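Nucleoporin NUP170 (Chaetomium thermophilum, PDB 5HAX) is a nuclear pore protein, probably a scaffold component of the inner ring, built from a beta-propeller domain followed by an alpha-helical domain. Local coordinates at residues L17-D20 / D21-P24; N461-A464 / V465-D468; A508-R511 / E512-F516; N665-E668 / H669-L672; L675-L678 / M679-I682. All blocks are in the same frame, centred on the assembly; numbering follows the deposited sequence.

Contact 1. Residues L17-D20 / D21-P24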
loop_
_atom_site.group_PDB
_atom_site.type_symbol
_atom_site.label_atom_id
_atom_site.label_comp_id
_atom_site.label_asym_id
_atom_site.label_seq_id
_atom_site.Cartn_x
_atom_site.Cartn_y
_atom_site.Cartn_z
ATOM N N LEU A 17 19.719 -7.439 4.900
ATOM C CA LEU A 17 18.875 -7.072 3.768
ATOM C C LEU A 17 18.274 -8.309 3.111
ATOM O O LEU A 17 17.076 -8.347 2.807
ATOM C CB LEU A 17 19.686 -6.272 2.748
ATOM C CG LEU A 17 20.154 -4.876 3.164
ATOM C CD1 LEU A 17 21.181 -4.355 2.170
ATOM C CD2 LEU A 17 18.977 -3.922 3.269
ATOM N N GLN A 18 19.100 -9.334 2.881
ATOM C CA GLN A 18 18.612 -10.559 2.257
ATOM C C GLN A 18 17.603 -11.276 3.142
ATOM O O GLN A 18 16.676 -11.915 2.632
ATOM C CB GLN A 18 19.787 -11.484 1.938
ATOM C CG GLN A 18 20.609 -11.044 0.736
ATOM C CD GLN A 18 21.950 -11.754 0.640
ATOM O OE1 GLN A 18 22.407 -12.382 1.596
ATOM N NE2 GLN A 18 22.587 -11.657 -0.521
ATOM N N LEU A 19 17.765 -11.184 4.463
ATOM C CA LEU A 19 16.821 -11.822 5.370
ATOM C C LEU A 19 15.451 -11.159 5.290
ATOM O O LEU A 19 14.424 -11.847 5.266
ATOM C CB LEU A 19 17.363 -11.776 6.798
ATOM C CG LEU A 19 16.736 -12.747 7.799
ATOM C CD1 LEU A 19 17.104 -14.184 7.457
ATOM C CD2 LEU A 19 17.173 -12.404 9.216
ATOM N N ASP A 20 15.415 -9.825 5.246
ATOM C CA ASP A 20 14.146 -9.119 5.106
ATOM C C ASP A 20 13.510 -9.385 3.748
ATOM O O ASP A 20 12.283 -9.476 3.641
ATOM C CB ASP A 20 14.348 -7.614 5.303
ATOM C CG ASP A 20 14.213 -7.178 6.757
ATOM O OD1 ASP A 20 13.613 -7.917 7.565
ATOM O OD2 ASP A 20 14.696 -6.074 7.092
ATOM N N ASP A 21 14.324 -9.505 2.699
ATOM C CA ASP A 21 13.804 -9.753 1.361
ATOM C C ASP A 21 13.418 -11.209 1.137
ATOM O O ASP A 21 12.951 -11.547 0.044
ATOM C CB ASP A 21 14.832 -9.325 0.306
ATOM C CG ASP A 21 14.902 -7.817 0.132
ATOM O OD1 ASP A 21 13.878 -7.134 0.352
ATOM O OD2 ASP A 21 15.985 -7.313 -0.233
ATOM N N SER A 22 13.603 -12.070 2.135
ATOM C CA SER A 22 13.154 -13.453 2.076
ATOM C C SER A 22 11.824 -13.657 2.793
ATOM O O SER A 22 11.436 -14.804 3.042
ATOM C CB SER A 22 14.221 -14.377 2.671
ATOM O OG SER A 22 14.313 -14.215 4.075
ATOM N N TYR A 23 11.129 -12.575 3.134
ATOM C CA TYR A 23 9.822 -12.689 3.764
ATOM C C TYR A 23 8.880 -13.474 2.852
ATOM O O TYR A 23 8.835 -13.206 1.644
ATOM C CB TYR A 23 9.248 -11.302 4.057
ATOM C CG TYR A 23 7.861 -11.330 4.656
ATOM C CD1 TYR A 23 7.680 -11.482 6.022
ATOM C CD2 TYR A 23 6.736 -11.209 3.856
ATOM C CE1 TYR A 23 6.418 -11.512 6.574
ATOM C CE2 TYR A 23 5.467 -11.236 4.400
ATOM C CZ TYR A 23 5.314 -11.389 5.760
ATOM O OH TYR A 23 4.057 -11.421 6.313
ATOM N N PRO A 24 8.121 -14.440 3.379
ATOM C CA PRO A 24 7.346 -15.335 2.507
ATOM C C PRO A 24 6.406 -14.591 1.566
ATOM O O PRO A 24 5.765 -13.607 1.940
ATOM C CB PRO A 24 6.561 -16.199 3.502
ATOM C CG PRO A 24 7.365 -16.179 4.740
ATOM C CD PRO A 24 8.018 -14.831 4.796
#
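At the C-terminal end of helix 5-20, D21 N donates to L17 O, 3.0 Å away, an i to i+4 bond. The chain then leaves the helix through a type I beta turn that runs from D20 to Y23. The D21 side chain folds back beside its own backbone N, with CG anti to the carbonyl carbon (chi1 -76°). This lays CB and the carboxylate alongside the end of the L17 carbonyl, and D21 CB lies 3.5 Å from L17 O. OD1 also forms a long, weak ion pair with R600. Replacing D21 with alanine is likely to cost R600 this distant, weak partner and uncover the flank of the L17 carbonyl. S22 comes next and grips L19 O twice. S22 N approaches L19 O from above the carbonyl plane, 3.2 Å away. Its hydroxyl, turned back between N and the carbonyl carbon (chi1 70°), donates to the same oxygen from the same face. Y23 closes the turn with a weak bond from Y23 N to D20 O, 3.3 Å long. Its ring leads away from the helix and packs on helix 411-416. D20 points the other way, where its carboxylate forms a salt bridge with R597 of helix 586-599. The shortest hydrogen bond between the two segments is S22 OG to L19 O, at 2.7 Å.

Contact 2. Residues N461-A464 / V465-D468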
loop_
_atom_site.group_PDB
_atom_site.type_symbol
_atom_site.label_atom_id
_atom_site.label_comp_id
_atom_site.label_asym_id
_atom_site.label_seq_id
_atom_site.Cartn_x
_atom_site.Cartn_y
_atom_site.Cartn_z
ATOM N N ASN A 461 6.730 -7.472 3.576
ATOM C CA ASN A 461 7.465 -7.302 4.830
ATOM C C ASN A 461 7.191 -5.910 5.401
ATOM O O ASN A 461 7.941 -4.952 5.199
ATOM C CB ASN A 461 8.953 -7.534 4.612
ATOM C CG ASN A 461 9.706 -7.720 5.914
ATOM O OD1 ASN A 461 9.200 -7.396 6.989
ATOM N ND2 ASN A 461 10.923 -8.238 5.825
ATOM N N GLU A 462 6.086 -5.814 6.148
ATOM C CA GLU A 462 5.742 -4.562 6.823
ATOM C C GLU A 462 6.845 -4.117 7.773
ATOM O O GLU A 462 7.111 -2.917 7.912
ATOM C CB GLU A 462 4.445 -4.717 7.611
ATOM C CG GLU A 462 3.189 -4.944 6.802
ATOM C CD GLU A 462 1.954 -4.886 7.677
ATOM O OE1 GLU A 462 1.234 -3.868 7.626
ATOM O OE2 GLU A 462 1.714 -5.849 8.435
ATOM N N LEU A 463 7.473 -5.071 8.465
ATOM C CA LEU A 463 8.468 -4.726 9.473
ATOM C C LEU A 463 9.636 -3.972 8.856
ATOM O O LEU A 463 10.183 -3.049 9.469
ATOM C CB LEU A 463 8.954 -5.997 10.171
ATOM C CG LEU A 463 7.858 -6.775 10.901
ATOM C CD1 LEU A 463 8.323 -8.183 11.226
ATOM C CD2 LEU A 463 7.442 -6.042 12.165
ATOM N N ALA A 464 10.009 -4.334 7.629
ATOM C CA ALA A 464 11.190 -3.760 6.998
ATOM C C ALA A 464 10.995 -2.293 6.633
ATOM O O ALA A 464 11.975 -1.538 6.586
ATOM C CB ALA A 464 11.549 -4.566 5.752
ATOM N N VAL A 465 9.757 -1.870 6.377
ATOM C CA VAL A 465 9.470 -0.534 5.862
ATOM C C VAL A 465 8.838 0.365 6.918
ATOM O O VAL A 465 8.296 1.426 6.579
ATOM C CB VAL A 465 8.580 -0.606 4.609
ATOM C CG1 VAL A 465 9.323 -1.287 3.472
ATOM C CG2 VAL A 465 7.275 -1.332 4.909
ATOM N N GLN A 466 8.900 -0.023 8.195
ATOM C CA GLN A 466 8.281 0.769 9.254
ATOM C C GLN A 466 8.762 2.215 9.258
ATOM O O GLN A 466 8.014 3.115 9.655
ATOM C CB GLN A 466 8.567 0.139 10.620
ATOM C CG GLN A 466 7.812 -1.149 10.899
ATOM C CD GLN A 466 8.143 -1.722 12.265
ATOM O OE1 GLN A 466 7.477 -1.418 13.254
ATOM N NE2 GLN A 466 9.181 -2.550 12.325
ATOM N N PHE A 467 10.000 2.458 8.821
ATOM C CA PHE A 467 10.621 3.776 8.916
ATOM C C PHE A 467 10.947 4.381 7.555
ATOM O O PHE A 467 11.583 5.440 7.500
ATOM C CB PHE A 467 11.889 3.685 9.769
ATOM C CG PHE A 467 11.761 2.743 10.932
ATOM C CD1 PHE A 467 10.967 3.067 12.017
ATOM C CD2 PHE A 467 12.423 1.527 10.930
ATOM C CE1 PHE A 467 10.839 2.200 13.083
ATOM C CE2 PHE A 467 12.299 0.655 11.995
ATOM C CZ PHE A 467 11.505 0.991 13.072
ATOM N N ASP A 468 10.526 3.744 6.460
ATOM C CA ASP A 468 10.765 4.251 5.112
ATOM C C ASP A 468 9.535 4.859 4.460
ATOM O O ASP A 468 9.678 5.715 3.587
ATOM C CB ASP A 468 11.291 3.129 4.207
ATOM C CG ASP A 468 12.803 3.056 4.183
ATOM O OD1 ASP A 468 13.457 4.116 4.077
ATOM O OD2 ASP A 468 13.338 1.934 4.270
HETATM O O HOH W 1 12.083 0.900 7.486
#
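Q466 reaches back to L463 and fastens the tight side of this turn. With CG beside the backbone N (chi1 -72°), the extended chain carries the amide alongside L463, pointing the same way. Q466 NE2 donates to L463 O at 3.1 Å with an N-H...O angle of 161°. The donor lies in the carbonyl plane, on a lone pair, and the oxygen lies in the amide plane of Q466. L463 CD2 packs against Q466 NE2 at 3.9 Å. Q466 OE1 is held by V491 N, which fixes the other end of the amide. V465 adds CG2, set 3.4 Å from E462 O, while its backbone N bonds that oxygen from above the carbonyl plane. The side of D468 is looser. There a water bridges the segments, donating to A464 O at 2.6 Å and accepting from F467 N. D468 is partly exposed and comes no nearer than 4.4 Å to A464 O through OD2. At the start of the turn, N461 OD1 accepts from A464 N, 3.2 Å away, while N461 ND2 donates to D20 O. The OD1 bond makes an Asx motif, here opening a helix-like turn in the loop between helix 456-459 and strand 473-478 of the propeller domain.

Contact 3. Residues A508-R511 / E512-F516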
loop_
_atom_site.group_PDB
_atom_site.type_symbol
_atom_site.label_atom_id
_atom_site.label_comp_id
_atom_site.label_asym_id
_atom_site.label_seq_id
_atom_site.Cartn_x
_atom_site.Cartn_y
_atom_site.Cartn_z
ATOM N N ALA A 508 5.358 -6.057 35.410
ATOM C CA ALA A 508 4.307 -5.696 34.465
ATOM C C ALA A 508 4.874 -5.496 33.067
ATOM O O ALA A 508 4.246 -5.884 32.074
ATOM C CB ALA A 508 3.597 -4.430 34.935
ATOM N N LEU A 509 6.053 -4.882 32.970
ATOM C CA LEU A 509 6.706 -4.729 31.676
ATOM C C LEU A 509 7.125 -6.081 31.119
ATOM O O LEU A 509 6.874 -6.389 29.948
ATOM C CB LEU A 509 7.919 -3.810 31.810
ATOM C CG LEU A 509 8.734 -3.634 30.528
ATOM C CD1 LEU A 509 7.906 -2.894 29.487
ATOM C CD2 LEU A 509 10.042 -2.918 30.816
ATOM N N GLU A 510 7.776 -6.899 31.950
ATOM C CA GLU A 510 8.230 -8.214 31.514
ATOM C C GLU A 510 7.077 -9.040 30.956
ATOM O O GLU A 510 7.252 -9.795 29.993
ATOM C CB GLU A 510 8.895 -8.938 32.684
ATOM C CG GLU A 510 9.523 -10.271 32.330
ATOM C CD GLU A 510 10.095 -10.975 33.545
ATOM O OE1 GLU A 510 11.168 -10.553 34.028
ATOM O OE2 GLU A 510 9.470 -11.946 34.021
ATOM N N ARG A 511 5.888 -8.904 31.545
ATOM C CA ARG A 511 4.728 -9.642 31.056
ATOM C C ARG A 511 4.309 -9.146 29.679
ATOM O O ARG A 511 4.081 -9.943 28.762
ATOM C CB ARG A 511 3.572 -9.508 32.046
ATOM C CG ARG A 511 2.466 -10.532 31.844
ATOM C CD ARG A 511 1.093 -9.878 31.736
ATOM N NE ARG A 511 0.875 -8.868 32.769
ATOM C CZ ARG A 511 0.674 -9.139 34.055
ATOM N NH1 ARG A 511 0.667 -10.396 34.482
ATOM N NH2 ARG A 511 0.485 -8.150 34.917
ATOM N N GLU A 512 4.196 -7.826 29.519
ATOM C CA GLU A 512 3.824 -7.261 28.227
ATOM C C GLU A 512 4.876 -7.575 27.170
ATOM O O GLU A 512 4.539 -7.867 26.015
ATOM C CB GLU A 512 3.632 -5.750 28.362
ATOM C CG GLU A 512 2.736 -5.133 27.301
ATOM C CD GLU A 512 1.274 -5.504 27.473
ATOM O OE1 GLU A 512 0.926 -6.102 28.513
ATOM O OE2 GLU A 512 0.470 -5.195 26.570
ATOM N N VAL A 513 6.155 -7.532 27.550
ATOM C CA VAL A 513 7.232 -7.820 26.605
ATOM C C VAL A 513 7.157 -9.269 26.137
ATOM O O VAL A 513 7.469 -9.581 24.981
ATOM C CB VAL A 513 8.597 -7.501 27.246
ATOM C CG1 VAL A 513 9.742 -8.136 26.455
ATOM C CG2 VAL A 513 8.794 -5.995 27.358
ATOM N N ARG A 514 6.762 -10.180 27.029
ATOM C CA ARG A 514 6.713 -11.589 26.654
ATOM C C ARG A 514 5.628 -11.853 25.616
ATOM O O ARG A 514 5.778 -12.752 24.782
ATOM C CB ARG A 514 6.497 -12.458 27.893
ATOM C CG ARG A 514 6.853 -13.924 27.682
ATOM C CD ARG A 514 6.864 -14.700 28.992
ATOM N NE ARG A 514 7.810 -14.143 29.956
ATOM C CZ ARG A 514 8.212 -14.764 31.061
ATOM N NH1 ARG A 514 7.761 -15.978 31.349
ATOM N NH2 ARG A 514 9.073 -14.172 31.877
ATOM N N LYS A 515 4.537 -11.083 25.649
ATOM C CA LYS A 515 3.541 -11.165 24.585
ATOM C C LYS A 515 4.177 -10.888 23.229
ATOM O O LYS A 515 3.927 -11.605 22.253
ATOM C CB LYS A 515 2.406 -10.172 24.839
ATOM C CG LYS A 515 1.716 -10.292 26.186
ATOM C CD LYS A 515 0.643 -9.219 26.321
ATOM C CE LYS A 515 -0.038 -9.255 27.679
ATOM N NZ LYS A 515 -1.055 -8.173 27.811
ATOM N N PHE A 516 5.005 -9.843 23.153
ATOM C CA PHE A 516 5.636 -9.480 21.887
ATOM C C PHE A 516 6.630 -10.544 21.437
ATOM O O PHE A 516 6.701 -10.869 20.246
ATOM C CB PHE A 516 6.328 -8.124 22.017
ATOM C CG PHE A 516 5.381 -6.960 22.052
ATOM C CD1 PHE A 516 4.897 -6.411 20.877
ATOM C CD2 PHE A 516 4.979 -6.410 23.256
ATOM C CE1 PHE A 516 4.027 -5.341 20.904
ATOM C CE2 PHE A 516 4.108 -5.338 23.289
ATOM C CZ PHE A 516 3.632 -4.804 22.111
#
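L509 meets V513 and E510 meets R514 in a contact between successive turns of one helix, 506-520, in the alpha-helical part of the chain. The spacing is i to i+4, and the backbone bonds follow it. V513 N donates to L509 O at 2.8 Å, nearly along the C=O axis. The buried side carries the apolar pair. V513 CG2 lies beside its backbone N, which brings it over the L509 carbonyl and 3.9 Å from L509 CD1. The two side chains cross obliquely, and both also touch Y563. L509 further packs on L498 of helix 490-501, and F516, one turn on, stacks with W47.

The outer side shows an i to i+4 glutamate-arginine salt bridge, a familiar pairing along alpha helices. E510 and R514 run side by side in the same direction. E510 OE2 meets R514 NH2 at 3.1 Å, with the carboxylate and guanidinium planes 20° apart. CG of E510 is anti to its backbone N (chi1 -175°) and the chain stays extended, which carries OE2 out to R514 NH2. A second salt bridge spans three residues, from K515 NZ to E512 OE1 at 3.0 Å. K515 NZ comes from above the carboxylate plane. The other oxygen, E512 OE2, accepts a weak hydrogen bond from W47 NE1. K515 also lays its CG 3.5 Å from R511 O, whose bond from K515 N is weak.

Contact 4. Residues N665-E668 / H669-L672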
loop_
_atom_site.group_PDB
_atom_site.type_symbol
_atom_site.label_atom_id
_atom_site.label_comp_id
_atom_site.label_asym_id
_atom_site.label_seq_id
_atom_site.Cartn_x
_atom_site.Cartn_y
_atom_site.Cartn_z
ATOM N N ASN A 665 31.827 -12.197 25.120
ATOM C CA ASN A 665 31.715 -10.759 25.335
ATOM C C ASN A 665 32.742 -9.991 24.516
ATOM O O ASN A 665 32.524 -8.819 24.188
ATOM C CB ASN A 665 31.876 -10.442 26.821
ATOM C CG ASN A 665 30.930 -11.241 27.692
ATOM O OD1 ASN A 665 29.779 -10.856 27.896
ATOM N ND2 ASN A 665 31.412 -12.365 28.213
ATOM N N GLN A 666 33.863 -10.631 24.179
ATOM C CA GLN A 666 34.870 -9.992 23.340
ATOM C C GLN A 666 34.318 -9.707 21.949
ATOM O O GLN A 666 34.344 -8.567 21.474
ATOM C CB GLN A 666 36.116 -10.876 23.255
ATOM C CG GLN A 666 37.212 -10.499 24.236
ATOM C CD GLN A 666 37.856 -9.169 23.899
ATOM O OE1 GLN A 666 37.819 -8.720 22.752
ATOM N NE2 GLN A 666 38.449 -8.529 24.899
ATOM N N LYS A 667 33.813 -10.744 21.276
ATOM C CA LYS A 667 33.280 -10.562 19.931
ATOM C C LYS A 667 31.999 -9.739 19.946
ATOM O O LYS A 667 31.680 -9.073 18.955
ATOM C CB LYS A 667 33.038 -11.923 19.277
ATOM C CG LYS A 667 34.297 -12.776 19.143
ATOM C CD LYS A 667 35.332 -12.117 18.238
ATOM C CE LYS A 667 36.580 -12.976 18.091
ATOM N NZ LYS A 667 37.613 -12.326 17.235
ATOM N N GLU A 668 31.257 -9.770 21.054
ATOM C CA GLU A 668 30.116 -8.874 21.211
ATOM C C GLU A 668 30.569 -7.420 21.170
ATOM O O GLU A 668 29.964 -6.585 20.487
ATOM C CB GLU A 668 29.397 -9.185 22.525
ATOM C CG GLU A 668 28.181 -8.312 22.838
ATOM C CD GLU A 668 26.937 -8.702 22.057
ATOM O OE1 GLU A 668 26.962 -9.726 21.341
ATOM O OE2 GLU A 668 25.924 -7.978 22.165
ATOM N N HIS A 669 31.645 -7.104 21.894
ATOM C CA HIS A 669 32.190 -5.751 21.882
ATOM C C HIS A 669 32.708 -5.375 20.497
ATOM O O HIS A 669 32.474 -4.259 20.021
ATOM C CB HIS A 669 33.303 -5.638 22.924
ATOM C CG HIS A 669 33.971 -4.300 22.961
ATOM N ND1 HIS A 669 33.466 -3.234 23.676
ATOM C CD2 HIS A 669 35.110 -3.855 22.379
ATOM C CE1 HIS A 669 34.262 -2.191 23.530
ATOM N NE2 HIS A 669 35.267 -2.541 22.747
ATOM N N GLN A 670 33.411 -6.298 19.836
ATOM C CA GLN A 670 33.935 -6.020 18.501
ATOM C C GLN A 670 32.810 -5.808 17.497
ATOM O O GLN A 670 32.876 -4.897 16.663
ATOM C CB GLN A 670 34.837 -7.167 18.044
ATOM C CG GLN A 670 36.068 -7.381 18.907
ATOM C CD GLN A 670 36.776 -8.684 18.591
ATOM O OE1 GLN A 670 36.833 -9.111 17.437
ATOM N NE2 GLN A 670 37.312 -9.330 19.621
ATOM N N ALA A 671 31.772 -6.646 17.556
ATOM C CA ALA A 671 30.658 -6.521 16.623
ATOM C C ALA A 671 29.930 -5.196 16.814
ATOM O O ALA A 671 29.654 -4.480 15.847
ATOM C CB ALA A 671 29.696 -7.696 16.801
ATOM N N LEU A 672 29.608 -4.856 18.065
ATOM C CA LEU A 672 28.940 -3.588 18.338
ATOM C C LEU A 672 29.807 -2.410 17.921
ATOM O O LEU A 672 29.301 -1.411 17.396
ATOM C CB LEU A 672 28.585 -3.497 19.822
ATOM C CG LEU A 672 27.531 -4.495 20.312
ATOM C CD1 LEU A 672 27.445 -4.479 21.830
ATOM C CD2 LEU A 672 26.172 -4.195 19.700
#
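Q670 NE2 donates to Q666 OE1 at 3.2 Å, a side-chain bond between residues one turn apart on the long helix 663-694. The bond is fairly straight, with an N-H...O angle of 155°. The donor lies in the plane of the Q666 side-chain carbonyl, and the acceptor lies in the amide plane of Q670. The two amide planes themselves stand 58° apart. Q670 is extended beyond CG, whereas Q666 is bent at chi2 (-69°), and this bend turns its OE1 toward the glutamine of the next turn. At the other end of the Q670 amide, OE1 takes a weak bond from K667 NZ, 3.3 Å away. K667 CD also comes up against the same amide. One glutamine thus links two residues of the preceding turn.

Beneath this polar side runs the regular i to i+4 backbone bonding of an alpha helix. A671 N reaches K667 O at 2.8 Å, and L672 N reaches E668 O. H669 turns its ring away from the other segment, and its ND1 bonds G648 O.

The packing lies on the side that faces helix 586-599. E668 and L672 both touch H588 there, and L672 also touches L591. The E668 carboxylate is held by S585 OG, which bonds OE2. L672 bends back over the E668 carbonyl as well, with CG 3.2 Å from E668 O and CD1 3.8 Å from E668 OE2.

Contact 5. Residues L675-L678 / M679-I682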
loop_
_atom_site.group_PDB
_atom_site.type_symbol
_atom_site.label_atom_id
_atom_site.label_comp_id
_atom_site.label_asym_id
_atom_site.label_seq_id
_atom_site.Cartn_x
_atom_site.Cartn_y
_atom_site.Cartn_z
ATOM N N LEU A 675 29.585 -1.913 14.117
ATOM C CA LEU A 675 28.332 -1.284 13.710
ATOM C C LEU A 675 28.369 0.220 13.945
ATOM O O LEU A 675 27.914 0.998 13.100
ATOM C CB LEU A 675 27.158 -1.907 14.466
ATOM C CG LEU A 675 26.757 -3.333 14.084
ATOM C CD1 LEU A 675 25.634 -3.819 14.988
ATOM C CD2 LEU A 675 26.335 -3.409 12.622
ATOM N N GLN A 676 28.907 0.649 15.088
ATOM C CA GLN A 676 28.978 2.076 15.381
ATOM C C GLN A 676 29.925 2.796 14.431
ATOM O O GLN A 676 29.679 3.954 14.073
ATOM C CB GLN A 676 29.403 2.288 16.833
ATOM C CG GLN A 676 28.340 1.876 17.840
ATOM C CD GLN A 676 28.773 2.092 19.276
ATOM O OE1 GLN A 676 28.451 3.111 19.886
ATOM N NE2 GLN A 676 29.501 1.127 19.825
ATOM N N LYS A 677 31.007 2.136 14.010
ATOM C CA LYS A 677 31.889 2.732 13.013
ATOM C C LYS A 677 31.206 2.834 11.656
ATOM O O LYS A 677 31.482 3.766 10.891
ATOM C CB LYS A 677 33.180 1.922 12.899
ATOM C CG LYS A 677 34.225 2.277 13.944
ATOM C CD LYS A 677 34.836 3.644 13.668
ATOM C CE LYS A 677 35.803 4.060 14.762
ATOM N NZ LYS A 677 36.329 5.433 14.534
ATOM N N LEU A 678 30.321 1.888 11.336
ATOM C CA LEU A 678 29.563 1.987 10.095
ATOM C C LEU A 678 28.560 3.130 10.161
ATOM O O LEU A 678 28.330 3.819 9.161
ATOM C CB LEU A 678 28.858 0.661 9.809
ATOM C CG LEU A 678 28.024 0.593 8.526
ATOM C CD1 LEU A 678 28.880 0.875 7.301
ATOM C CD2 LEU A 678 27.351 -0.766 8.411
ATOM N N MET A 679 27.966 3.357 11.335
ATOM C CA MET A 679 26.997 4.439 11.484
ATOM C C MET A 679 27.637 5.793 11.208
ATOM O O MET A 679 27.104 6.599 10.436
ATOM C CB MET A 679 26.392 4.411 12.887
ATOM C CG MET A 679 25.472 3.234 13.147
ATOM S SD MET A 679 24.850 3.228 14.837
ATOM C CE MET A 679 25.020 1.495 15.251
ATOM N N GLU A 680 28.783 6.069 11.837
ATOM C CA GLU A 680 29.455 7.342 11.595
ATOM C C GLU A 680 29.911 7.445 10.146
ATOM O O GLU A 680 29.855 8.523 9.545
ATOM C CB GLU A 680 30.636 7.516 12.554
ATOM C CG GLU A 680 31.781 6.537 12.353
ATOM C CD GLU A 680 32.971 6.843 13.245
ATOM O OE1 GLU A 680 32.760 7.188 14.427
ATOM O OE2 GLU A 680 34.117 6.749 12.760
ATOM N N SER A 681 30.349 6.327 9.562
ATOM C CA SER A 681 30.712 6.322 8.148
ATOM C C SER A 681 29.498 6.597 7.268
ATOM O O SER A 681 29.609 7.284 6.245
ATOM C CB SER A 681 31.351 4.984 7.779
ATOM O OG SER A 681 31.710 4.953 6.409
ATOM N N ILE A 682 28.331 6.067 7.646
ATOM C CA ILE A 682 27.106 6.344 6.898
ATOM C C ILE A 682 26.793 7.834 6.936
ATOM O O ILE A 682 26.463 8.446 5.913
ATOM C CB ILE A 682 25.936 5.509 7.453
ATOM C CG1 ILE A 682 26.084 4.041 7.044
ATOM C CG2 ILE A 682 24.595 6.041 6.944
ATOM C CD1 ILE A 682 25.242 3.092 7.877
HETATM O O HOH W 2 33.992 4.971 10.127
#
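L675 to M679 and L678 to I682 are joined by regular i to i+4 backbone bonds of helix 663-694, the second of them 2.7 Å from I682 N to L678 O. On the inner side M679 curls back along the helix. Rotation about CG-SD (chi3 -137°) brings M679 CE within 4.1 Å of L675 CB. L678 CG lies 3.8 Å from I682 CD1. L675 and M679 pack on L591 of helix 586-599, while L675 and L678 touch A9 of helix 5-20. On another side of the helix K677 and E680 lie side by side, pointing the same way, and E680 also touches R636. E680 CG sits between its backbone N and carbonyl carbon (chi1 66°), and from there the extended chain leads back to the lysine. K677 NZ forms a salt bridge with E680 OE2 at 3.1 Å, meeting it from above the carboxylate plane. A water donates both to E680 OE2 and to K677 O, the latter at 2.9 Å. Were E680 an alanine, the K677 ammonium would probably lose this mate, and the water one of its two acceptors. S681 OG bonds F721 O, which ties the helix to a later one. The helix is joined to its neighbours chiefly by apolar groups, with S681 adding a polar tie, while a salt bridge and a water link K677 and E680 along its own length.

Along the chain the contacts come in numerical order, one closing before the next opens. Contacts 1 and 2 are far apart in sequence but touch: D20 O accepts a probable hydrogen bond from N461 ND2 at 2.9 Å. The end of helix 5-20 is thus joined to a loop of the propeller domain. Contact 3, on helix 506-520, stands apart, its centre 23 Å from that of contact 2. Contacts 4 and 5 share helix 663-694, with centres 15 Å apart. Both pack on helix 586-599, and contact 5 also meets helix 5-20. Contact 1 ends helix 5-20 and also touches helix 586-599, so the N-terminal helix probably helps link the C-terminal helices with the propeller.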